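Side-chain contacts in lactococcus lactis MG1363 DpsA (Lactococcus lactis, PDB 1ZS3), which probably protects DNA in oxidative stress as a twelve-subunit, ferritin-like Dps particle whose DNA binding depends on an N-terminal helix: residues L45-A48 / G49-K53; A65-E68 / V69-F73; V120-Q123 / A124-M127; N155-V158 / I159-A163. All coordinates share one frame; numbering follows the deposited sequence.

Contact 1: L45-A48 / G49-K53; sequences LTQA and GIYAK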
loop_
_atom_site.group_PDB
_atom_site.type_symbol
_atom_site.label_atom_id
_atom_site.label_comp_id
_atom_site.label_asym_id
_atom_site.label_seq_id
_atom_site.Cartn_x
_atom_site.Cartn_y
_atom_site.Cartn_z
ATOM N N LEU A 45 -6.573 -3.063 31.781
ATOM C CA LEU A 45 -6.831 -3.694 30.491
ATOM C C LEU A 45 -5.569 -4.296 30.013
ATOM O O LEU A 45 -5.611 -5.310 29.349
ATOM C CB LEU A 45 -7.315 -2.672 29.451
ATOM C CG LEU A 45 -8.767 -2.205 29.656
ATOM C CD1 LEU A 45 -9.044 -0.905 28.981
ATOM C CD2 LEU A 45 -9.770 -3.285 29.186
ATOM N N THR A 46 -4.422 -3.674 30.312
ATOM C CA THR A 46 -3.140 -4.316 30.150
ATOM C C THR A 46 -3.021 -5.605 30.965
ATOM O O THR A 46 -2.517 -6.621 30.464
ATOM C CB THR A 46 -2.036 -3.380 30.573
ATOM O OG1 THR A 46 -1.994 -2.249 29.691
ATOM C CG2 THR A 46 -0.682 -4.022 30.397
ATOM N N GLN A 47 -3.462 -5.594 32.225
ATOM C CA GLN A 47 -3.459 -6.821 33.028
ATOM C C GLN A 47 -4.350 -7.891 32.396
ATOM O O GLN A 47 -3.906 -9.025 32.203
ATOM C CB GLN A 47 -3.939 -6.523 34.458
ATOM C CG GLN A 47 -4.330 -7.787 35.278
ATOM C CD GLN A 47 -4.718 -7.472 36.705
ATOM O OE1 GLN A 47 -5.862 -7.078 36.961
ATOM N NE2 GLN A 47 -3.776 -7.639 37.631
ATOM N N ALA A 48 -5.591 -7.541 32.101
ATOM C CA ALA A 48 -6.554 -8.492 31.522
ATOM C C ALA A 48 -6.119 -9.000 30.121
ATOM O O ALA A 48 -6.377 -10.137 29.743
ATOM C CB ALA A 48 -7.968 -7.855 31.486
ATOM N N GLY A 49 -5.401 -8.139 29.399
ATOM C CA GLY A 49 -4.959 -8.406 28.043
ATOM C C GLY A 49 -3.870 -9.431 28.093
ATOM O O GLY A 49 -3.495 -9.967 27.066
ATOM N N ILE A 50 -3.333 -9.646 29.299
ATOM C CA ILE A 50 -2.258 -10.587 29.556
ATOM C C ILE A 50 -2.692 -11.923 30.173
ATOM O O ILE A 50 -2.134 -12.947 29.827
ATOM C CB ILE A 50 -1.162 -9.921 30.413
ATOM C CG1 ILE A 50 -0.341 -8.979 29.561
ATOM C CG2 ILE A 50 -0.229 -10.948 31.044
ATOM C CD1 ILE A 50 0.694 -8.240 30.301
ATOM N N TYR A 51 -3.689 -11.900 31.035
ATOM C CA TYR A 51 -4.026 -13.113 31.842
ATOM C C TYR A 51 -5.331 -13.761 31.435
ATOM O O TYR A 51 -5.653 -14.826 31.927
ATOM C CB TYR A 51 -4.091 -12.785 33.363
ATOM C CG TYR A 51 -2.717 -12.627 34.017
ATOM C CD1 TYR A 51 -1.922 -13.727 34.228
ATOM C CD2 TYR A 51 -2.211 -11.369 34.373
ATOM C CE1 TYR A 51 -0.677 -13.615 34.804
ATOM C CE2 TYR A 51 -0.960 -11.237 34.944
ATOM C CZ TYR A 51 -0.195 -12.374 35.157
ATOM O OH TYR A 51 1.053 -12.283 35.721
ATOM N N ALA A 52 -6.105 -13.127 30.586
ATOM C CA ALA A 52 -7.319 -13.732 30.073
ATOM C C ALA A 52 -6.957 -14.955 29.257
ATOM O O ALA A 52 -5.869 -15.050 28.721
ATOM C CB ALA A 52 -8.122 -12.733 29.255
ATOM N N LYS A 53 -7.819 -15.956 29.218
ATOM C CA LYS A 53 -7.479 -17.226 28.570
ATOM C C LYS A 53 -7.656 -17.154 27.034
ATOM O O LYS A 53 -6.675 -17.309 26.278
ATOM C CB LYS A 53 -8.314 -18.346 29.203
ATOM C CG LYS A 53 -8.322 -18.413 30.763
ATOM C CD LYS A 53 -6.926 -18.415 31.471
ATOM C CE LYS A 53 -7.070 -18.304 33.013
ATOM N NZ LYS A 53 -6.469 -17.043 33.624
#
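The phenol ring of Y51 comes obliquely past Q47 O one turn earlier, its CD2 lying 3.6 Å from Q47 O, while one face carries CG2 of its neighbour I50, 3.9 Å above the plane and shifted toward the rim. With CG anti to the carbonyl carbon (chi1 -76°), the ring runs back beside the Q47 side chain, whose CG comes within 4.3 Å of CD2. Neither polar end is spent within the turn: Y51 OH bonds V86 O of a second subunit, and Q47 NE2 bonds S88 OG of that same subunit. On the next flank, I50 CG1 rests 3.3 Å from T46 O, and its CD1 continues toward T46 CG2. T46 OG1 is held by N42 O of the preceding turn. G49 N donates a hydrogen bond to L45 O at 2.8 Å. Q47 O then takes two donors, I50 N from above the carbonyl plane at 3.0 Å and Y51 N within that plane, so one three-residue bond is added to the four-residue pattern in the last turn of helix 27-51. A52, the first residue beyond helical angles, still donates to A48 O, and K53 NZ turns back to Y51 O at 2.9 Å. Chemically, the K53 ammonium would probably offset part of the negative end of the helix dipole, while the amide and phenol ends bind the turn to the neighbouring subunit.

Contact 2: A65-E68 / V69-F73; sequences AQRE and VEYFF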
loop_
_atom_site.group_PDB
_atom_site.type_symbol
_atom_site.label_atom_id
_atom_site.label_comp_id
_atom_site.label_asym_id
_atom_site.label_seq_id
_atom_site.Cartn_x
_atom_site.Cartn_y
_atom_site.Cartn_z
ATOM N N ALA A 65 -6.881 -1.079 25.524
ATOM C CA ALA A 65 -5.766 -0.442 26.196
ATOM C C ALA A 65 -5.136 0.639 25.289
ATOM O O ALA A 65 -4.982 1.766 25.736
ATOM C CB ALA A 65 -4.765 -1.447 26.638
ATOM N N GLN A 66 -4.779 0.292 24.053
ATOM C CA GLN A 66 -4.121 1.237 23.152
ATOM C C GLN A 66 -4.986 2.444 22.821
ATOM O O GLN A 66 -4.462 3.542 22.590
ATOM C CB GLN A 66 -3.652 0.525 21.854
ATOM C CG GLN A 66 -2.258 1.036 21.442
ATOM C CD GLN A 66 -2.157 1.519 19.954
ATOM O OE1 GLN A 66 -1.544 2.580 19.681
ATOM N NE2 GLN A 66 -2.742 0.716 19.032
ATOM N N ARG A 67 -6.305 2.248 22.832
ATOM C CA ARG A 67 -7.207 3.325 22.539
ATOM C C ARG A 67 -7.304 4.279 23.724
ATOM O O ARG A 67 -7.513 5.487 23.534
ATOM C CB ARG A 67 -8.611 2.804 22.180
ATOM C CG ARG A 67 -8.697 1.866 20.967
ATOM C CD ARG A 67 -8.476 2.502 19.594
ATOM N NE ARG A 67 -9.760 2.981 19.099
ATOM C CZ ARG A 67 -10.118 4.266 18.973
ATOM N NH1 ARG A 67 -11.348 4.563 18.532
ATOM N NH2 ARG A 67 -9.264 5.250 19.257
ATOM N N GLU A 68 -7.205 3.741 24.935
ATOM C CA GLU A 68 -7.308 4.569 26.143
ATOM C C GLU A 68 -6.065 5.454 26.248
ATOM O O GLU A 68 -6.182 6.609 26.605
ATOM C CB GLU A 68 -7.537 3.700 27.382
ATOM C CG GLU A 68 -8.876 2.927 27.400
ATOM C CD GLU A 68 -10.067 3.660 28.002
ATOM O OE1 GLU A 68 -10.240 3.588 29.231
ATOM O OE2 GLU A 68 -10.868 4.271 27.259
ATOM N N VAL A 69 -4.900 4.959 25.880
ATOM C CA VAL A 69 -3.702 5.778 25.801
ATOM C C VAL A 69 -3.779 6.793 24.658
ATOM O O VAL A 69 -3.193 7.859 24.742
ATOM C CB VAL A 69 -2.495 4.883 25.567
ATOM C CG1 VAL A 69 -1.208 5.695 25.266
ATOM C CG2 VAL A 69 -2.294 3.952 26.747
ATOM N N GLU A 70 -4.438 6.412 23.581
ATOM C CA GLU A 70 -4.624 7.259 22.433
ATOM C C GLU A 70 -5.463 8.477 22.781
ATOM O O GLU A 70 -5.203 9.579 22.290
ATOM C CB GLU A 70 -5.304 6.489 21.320
ATOM C CG GLU A 70 -4.429 6.149 20.113
ATOM C CD GLU A 70 -5.149 5.214 19.122
ATOM O OE1 GLU A 70 -6.176 5.634 18.498
ATOM O OE2 GLU A 70 -4.701 4.056 18.981
ATOM N N TYR A 71 -6.500 8.256 23.578
ATOM C CA TYR A 71 -7.375 9.306 24.035
ATOM C C TYR A 71 -6.659 10.115 25.122
ATOM O O TYR A 71 -6.909 11.306 25.266
ATOM C CB TYR A 71 -8.712 8.724 24.549
ATOM C CG TYR A 71 -9.682 8.456 23.434
ATOM C CD1 TYR A 71 -10.102 9.479 22.628
ATOM C CD2 TYR A 71 -10.151 7.172 23.167
ATOM C CE1 TYR A 71 -10.955 9.258 21.605
ATOM C CE2 TYR A 71 -11.019 6.943 22.126
ATOM C CZ TYR A 71 -11.401 8.000 21.339
ATOM O OH TYR A 71 -12.255 7.860 20.272
ATOM N N PHE A 72 -5.772 9.462 25.894
ATOM C CA PHE A 72 -4.987 10.153 26.888
ATOM C C PHE A 72 -4.229 11.270 26.192
ATOM O O PHE A 72 -4.353 12.445 26.578
ATOM C CB PHE A 72 -4.038 9.213 27.643
ATOM C CG PHE A 72 -3.393 9.855 28.809
ATOM C CD1 PHE A 72 -2.156 10.481 28.673
ATOM C CD2 PHE A 72 -4.057 9.942 30.022
ATOM C CE1 PHE A 72 -1.532 11.114 29.768
ATOM C CE2 PHE A 72 -3.451 10.576 31.131
ATOM C CZ PHE A 72 -2.185 11.160 31.004
ATOM N N PHE A 73 -3.453 10.949 25.148
ATOM C CA PHE A 73 -2.656 11.955 24.429
ATOM C C PHE A 73 -3.545 12.947 23.654
ATOM O O PHE A 73 -3.205 14.109 23.502
ATOM C CB PHE A 73 -1.670 11.303 23.451
ATOM C CG PHE A 73 -0.469 10.665 24.108
ATOM C CD1 PHE A 73 -0.363 9.272 24.190
ATOM C CD2 PHE A 73 0.550 11.442 24.644
ATOM C CE1 PHE A 73 0.723 8.688 24.790
ATOM C CE2 PHE A 73 1.650 10.846 25.283
ATOM C CZ PHE A 73 1.736 9.466 25.344
#
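A65 to F73 form one unbroken run of helix 55-81, in which V69 N reaches A65 O at 3.2 Å, E70 N reaches Q66 O, Y71 N reaches R67 O and F72 N reaches E68 O, each four residues back. On this frame R67 bends at chi2 and chi3 (-71° and -88°), which curls its guanidinium forward to residues three and four places on. There NH2 makes a salt bridge with E70 OE1 at 3.2 Å, a weak bond by its angle, with the guanidinium and carboxylate planes 27° apart. Y71 lies alongside R67 and points the same way: R67 NH2 is 3.8 Å from Y71 CE2 and R67 NH1 is 3.8 Å from Y71 OH. The same guanidinium makes a cation-pi contact with Y154 of helix 142-165, a helix that Y71 also packs against through E150 and L151. Q66 passes E70 at a slant, with its amide turned steeply to the carboxylate. With an alanine in place of Y71, the aromatic flank of the R67 guanidinium would be gone, and the arginine would probably be freer to swing away from E70. F72 turns to other company, its ring meeting F39 edge-to-face. Chemically, R67 is the hub of this surface: its guanidinium is held by weak charge pairing with E70 and by the rings of Y71 and Y154, which together probably restrict its movement.

Contact 3: V120-Q123 / A124-M127; sequences VDFQ and AQNM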
loop_
_atom_site.group_PDB
_atom_site.type_symbol
_atom_site.label_atom_id
_atom_site.label_comp_id
_atom_site.label_asym_id
_atom_site.label_seq_id
_atom_site.Cartn_x
_atom_site.Cartn_y
_atom_site.Cartn_z
ATOM N N VAL A 120 -18.744 -2.245 34.038
ATOM C CA VAL A 120 -18.984 -1.389 35.223
ATOM C C VAL A 120 -17.986 -0.241 35.267
ATOM O O VAL A 120 -18.384 0.910 35.277
ATOM C CB VAL A 120 -18.925 -2.240 36.563
ATOM C CG1 VAL A 120 -18.836 -1.368 37.786
ATOM C CG2 VAL A 120 -20.160 -3.161 36.642
ATOM N N ASP A 121 -16.692 -0.548 35.278
ATOM C CA ASP A 121 -15.652 0.441 35.044
ATOM C C ASP A 121 -16.048 1.533 34.016
ATOM O O ASP A 121 -15.924 2.721 34.309
ATOM C CB ASP A 121 -14.388 -0.273 34.549
ATOM C CG ASP A 121 -13.415 -0.569 35.645
ATOM O OD1 ASP A 121 -12.187 -0.652 35.424
ATOM O OD2 ASP A 121 -13.798 -0.750 36.791
ATOM N N PHE A 122 -16.495 1.137 32.814
ATOM C CA PHE A 122 -16.729 2.080 31.698
ATOM C C PHE A 122 -17.990 2.871 31.902
ATOM O O PHE A 122 -18.074 3.994 31.461
ATOM C CB PHE A 122 -16.743 1.359 30.346
ATOM C CG PHE A 122 -15.390 1.213 29.741
ATOM C CD1 PHE A 122 -14.608 0.113 30.009
ATOM C CD2 PHE A 122 -14.888 2.177 28.917
ATOM C CE1 PHE A 122 -13.350 -0.012 29.477
ATOM C CE2 PHE A 122 -13.614 2.047 28.376
ATOM C CZ PHE A 122 -12.852 0.950 28.669
ATOM N N GLN A 123 -18.979 2.287 32.564
ATOM C CA GLN A 123 -20.234 2.971 32.883
ATOM C C GLN A 123 -19.854 4.052 33.847
ATOM O O GLN A 123 -20.426 5.118 33.832
ATOM C CB GLN A 123 -21.225 2.021 33.564
ATOM C CG GLN A 123 -22.600 1.833 32.883
ATOM C CD GLN A 123 -23.292 0.473 33.183
ATOM O OE1 GLN A 123 -24.483 0.295 32.860
ATOM N NE2 GLN A 123 -22.552 -0.471 33.765
ATOM N N ALA A 124 -18.837 3.755 34.667
ATOM C CA ALA A 124 -18.368 4.700 35.703
ATOM C C ALA A 124 -17.584 5.804 35.084
ATOM O O ALA A 124 -17.747 6.943 35.487
ATOM C CB ALA A 124 -17.550 4.004 36.801
ATOM N N GLN A 125 -16.755 5.532 34.072
ATOM C CA GLN A 125 -16.009 6.611 33.418
ATOM C C GLN A 125 -16.975 7.642 32.805
ATOM O O GLN A 125 -16.614 8.832 32.715
ATOM C CB GLN A 125 -15.085 6.129 32.278
ATOM C CG GLN A 125 -14.057 5.057 32.655
ATOM C CD GLN A 125 -13.040 4.867 31.583
ATOM O OE1 GLN A 125 -12.767 5.780 30.829
ATOM N NE2 GLN A 125 -12.496 3.668 31.484
ATOM N N ASN A 126 -18.193 7.195 32.437
ATOM C CA ASN A 126 -19.171 8.064 31.724
ATOM C C ASN A 126 -19.801 9.156 32.569
ATOM O O ASN A 126 -20.144 10.185 32.027
ATOM C CB ASN A 126 -20.282 7.270 31.016
ATOM C CG ASN A 126 -19.854 6.787 29.602
ATOM O OD1 ASN A 126 -18.784 7.150 29.091
ATOM N ND2 ASN A 126 -20.687 5.964 28.985
ATOM N N MET A 127 -19.973 8.926 33.872
ATOM C CA MET A 127 -20.513 9.962 34.783
ATOM C C MET A 127 -19.661 11.225 34.746
ATOM O O MET A 127 -20.214 12.317 34.798
ATOM C CB MET A 127 -20.567 9.462 36.244
ATOM C CG MET A 127 -21.690 8.449 36.585
ATOM S SD MET A 127 -21.184 7.374 37.995
ATOM C CE MET A 127 -21.731 5.587 37.422
#
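Q125 has CG anti to its carbonyl carbon (chi1 -56°) and stays extended beyond it, a course that carries its amide back alongside F122, which leans from the previous turn with chi1 -87°. The two side chains point the same way, and Q125 NE2 sits over one face of the F122 ring, 3.7 Å from CE2 and offset toward the rim. Ring and amide planes differ by 24°, and it is the NE2 end of the amide that meets the ring; its hydrogen-bond acceptors lie beyond, on E41 and E68. An alanine at F122 would take away the ring face under NE2 and probably leave the amide held by E41 and E68 alone, with a gap beside I64 and I159. Beneath the pair, Q125 N donates to D121 O at 2.9 Å and A124 N to V120 O at 2.9 Å. The following turn is slacker, since N126 N makes weak bonds to both F122 O and Q123 O, the former at 3.3 Å. M127 CE curls back to 3.8 Å from Q123 O. Chemically, a neutral amide bridges two acidic side chains while its nitrogen lies over an aromatic face, consistent with the amide linking helices 27-51 and 55-81 to helix 111-138 inside the bundle.

Contact 4: N155-V158 / I159-A163; sequences NLQV and IRNLA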
loop_
_atom_site.group_PDB
_atom_site.type_symbol
_atom_site.label_atom_id
_atom_site.label_comp_id
_atom_site.label_asym_id
_atom_site.label_seq_id
_atom_site.Cartn_x
_atom_site.Cartn_y
_atom_site.Cartn_z
ATOM N N ASN A 155 -16.753 4.821 24.558
ATOM C CA ASN A 155 -17.074 4.115 25.801
ATOM C C ASN A 155 -18.433 3.380 25.653
ATOM O O ASN A 155 -18.532 2.234 25.990
ATOM C CB ASN A 155 -17.095 5.101 26.999
ATOM C CG ASN A 155 -15.638 5.393 27.592
ATOM O OD1 ASN A 155 -14.651 5.112 26.947
ATOM N ND2 ASN A 155 -15.710 6.004 28.745
ATOM N N LEU A 156 -19.452 4.033 25.137
ATOM C CA LEU A 156 -20.777 3.405 24.960
ATOM C C LEU A 156 -20.723 2.164 24.075
ATOM O O LEU A 156 -21.469 1.204 24.271
ATOM C CB LEU A 156 -21.744 4.376 24.302
ATOM C CG LEU A 156 -22.900 4.828 25.168
ATOM C CD1 LEU A 156 -22.449 4.990 26.570
ATOM C CD2 LEU A 156 -23.492 6.131 24.600
ATOM N N GLN A 157 -19.832 2.192 23.094
ATOM C CA GLN A 157 -19.649 1.141 22.129
ATOM C C GLN A 157 -18.970 0.000 22.799
ATOM O O GLN A 157 -19.454 -1.120 22.698
ATOM C CB GLN A 157 -18.778 1.698 21.026
ATOM C CG GLN A 157 -18.569 0.892 19.809
ATOM C CD GLN A 157 -17.415 1.476 18.995
ATOM O OE1 GLN A 157 -17.312 2.707 18.830
ATOM N NE2 GLN A 157 -16.515 0.623 18.550
ATOM N N VAL A 158 -17.885 0.269 23.527
ATOM C CA VAL A 158 -17.208 -0.802 24.231
ATOM C C VAL A 158 -18.143 -1.538 25.190
ATOM O O VAL A 158 -18.003 -2.763 25.342
ATOM C CB VAL A 158 -15.995 -0.309 25.032
ATOM C CG1 VAL A 158 -15.501 -1.390 25.961
ATOM C CG2 VAL A 158 -14.876 0.148 24.097
ATOM N N ILE A 159 -19.058 -0.811 25.846
ATOM C CA ILE A 159 -19.953 -1.396 26.840
ATOM C C ILE A 159 -20.856 -2.375 26.154
ATOM O O ILE A 159 -21.205 -3.394 26.759
ATOM C CB ILE A 159 -20.823 -0.303 27.566
ATOM C CG1 ILE A 159 -19.979 0.509 28.558
ATOM C CG2 ILE A 159 -22.042 -0.923 28.325
ATOM C CD1 ILE A 159 -20.518 1.915 28.804
ATOM N N ARG A 160 -21.272 -2.054 24.935
ATOM C CA ARG A 160 -22.260 -2.872 24.264
ATOM C C ARG A 160 -21.594 -3.996 23.582
ATOM O O ARG A 160 -22.241 -4.955 23.313
ATOM C CB ARG A 160 -23.068 -2.073 23.266
ATOM C CG ARG A 160 -24.159 -2.909 22.568
ATOM C CD ARG A 160 -25.159 -2.063 21.776
ATOM N NE ARG A 160 -24.492 -1.384 20.677
ATOM C CZ ARG A 160 -24.563 -1.754 19.414
ATOM N NH1 ARG A 160 -25.310 -2.779 19.040
ATOM N NH2 ARG A 160 -23.900 -1.075 18.514
ATOM N N ASN A 161 -20.313 -3.891 23.317
ATOM C CA ASN A 161 -19.562 -5.006 22.681
ATOM C C ASN A 161 -19.229 -6.042 23.716
ATOM O O ASN A 161 -19.421 -7.230 23.462
ATOM C CB ASN A 161 -18.242 -4.540 22.073
ATOM C CG ASN A 161 -18.381 -3.996 20.655
ATOM O OD1 ASN A 161 -19.445 -4.089 20.001
ATOM N ND2 ASN A 161 -17.288 -3.427 20.167
ATOM N N LEU A 162 -18.665 -5.607 24.843
ATOM C CA LEU A 162 -18.458 -6.488 26.008
ATOM C C LEU A 162 -19.779 -7.107 26.508
ATOM O O LEU A 162 -19.823 -8.295 26.820
ATOM C CB LEU A 162 -17.720 -5.746 27.110
ATOM C CG LEU A 162 -16.357 -5.126 26.767
ATOM C CD1 LEU A 162 -15.877 -4.223 27.893
ATOM C CD2 LEU A 162 -15.309 -6.193 26.515
ATOM N N ALA A 163 -20.867 -6.338 26.573
ATOM C CA ALA A 163 -22.127 -6.890 26.974
ATOM C C ALA A 163 -22.563 -7.982 25.980
ATOM O O ALA A 163 -22.924 -9.057 26.411
ATOM C CB ALA A 163 -23.150 -5.832 27.081
#
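Q157 O is shared by two backbone amides of the next turn: N161 N, at 3.0 Å, and R160 N, also at 3.0 Å but weak by its angle. V158 O is treated alike, taking L162 N soundly at 3.0 Å and N161 N weakly. Against this backbone the apolar side chains pair up. V158 and L162 run side by side; L162 CG, anti to its carbonyl carbon (chi1 -57°), brings CD1 within 3.4 Å of V158 CG1. On another flank L156 CD1 meets I159 CD1 at the looser distance of 4.3 Å, and I159 CG1 rests 3.4 Å from N155 O. The side chain of N161 lies over Q157 O, CG at 3.7 Å, but its ND2 bonds outward to Y60 OH. R160 starts out with CG anti to its backbone N (chi1 -178°) and bends at chi3, bringing NE to a salt bridge with D81 OD1 of a neighbouring subunit. Helix 142-165 is thereby fitted on several sides: V158 and L162 face I64 and Y60 of helix 55-81, N155 and L156 face helix 111-138, I159 touches V170 of the C-terminal tail, and L156, Q157 and R160 reach that neighbouring subunit.

The four contacts sit on the four long helices of the ferritin-like bundle, one on each, and E68 of contact 2 touches all three others. Its OE1 lies 3.2 Å from Q125 NE2 of contact 3, a probable hydrogen bond, its OE2 3.9 Å from N155 OD1 of contact 4, and its CG 4.1 Å from L45 CD1 of contact 1. Contacts 3 and 4 have the closest centres, about 11 Å apart, with N126 OD1 probably bonded to N155 ND2 at 3.3 Å. Contacts 1 and 4 do not touch, their nearest atoms being about 6 Å apart. Contacts 1 and 2 both pack on the same second subunit, whereas contact 3 touches no other chain.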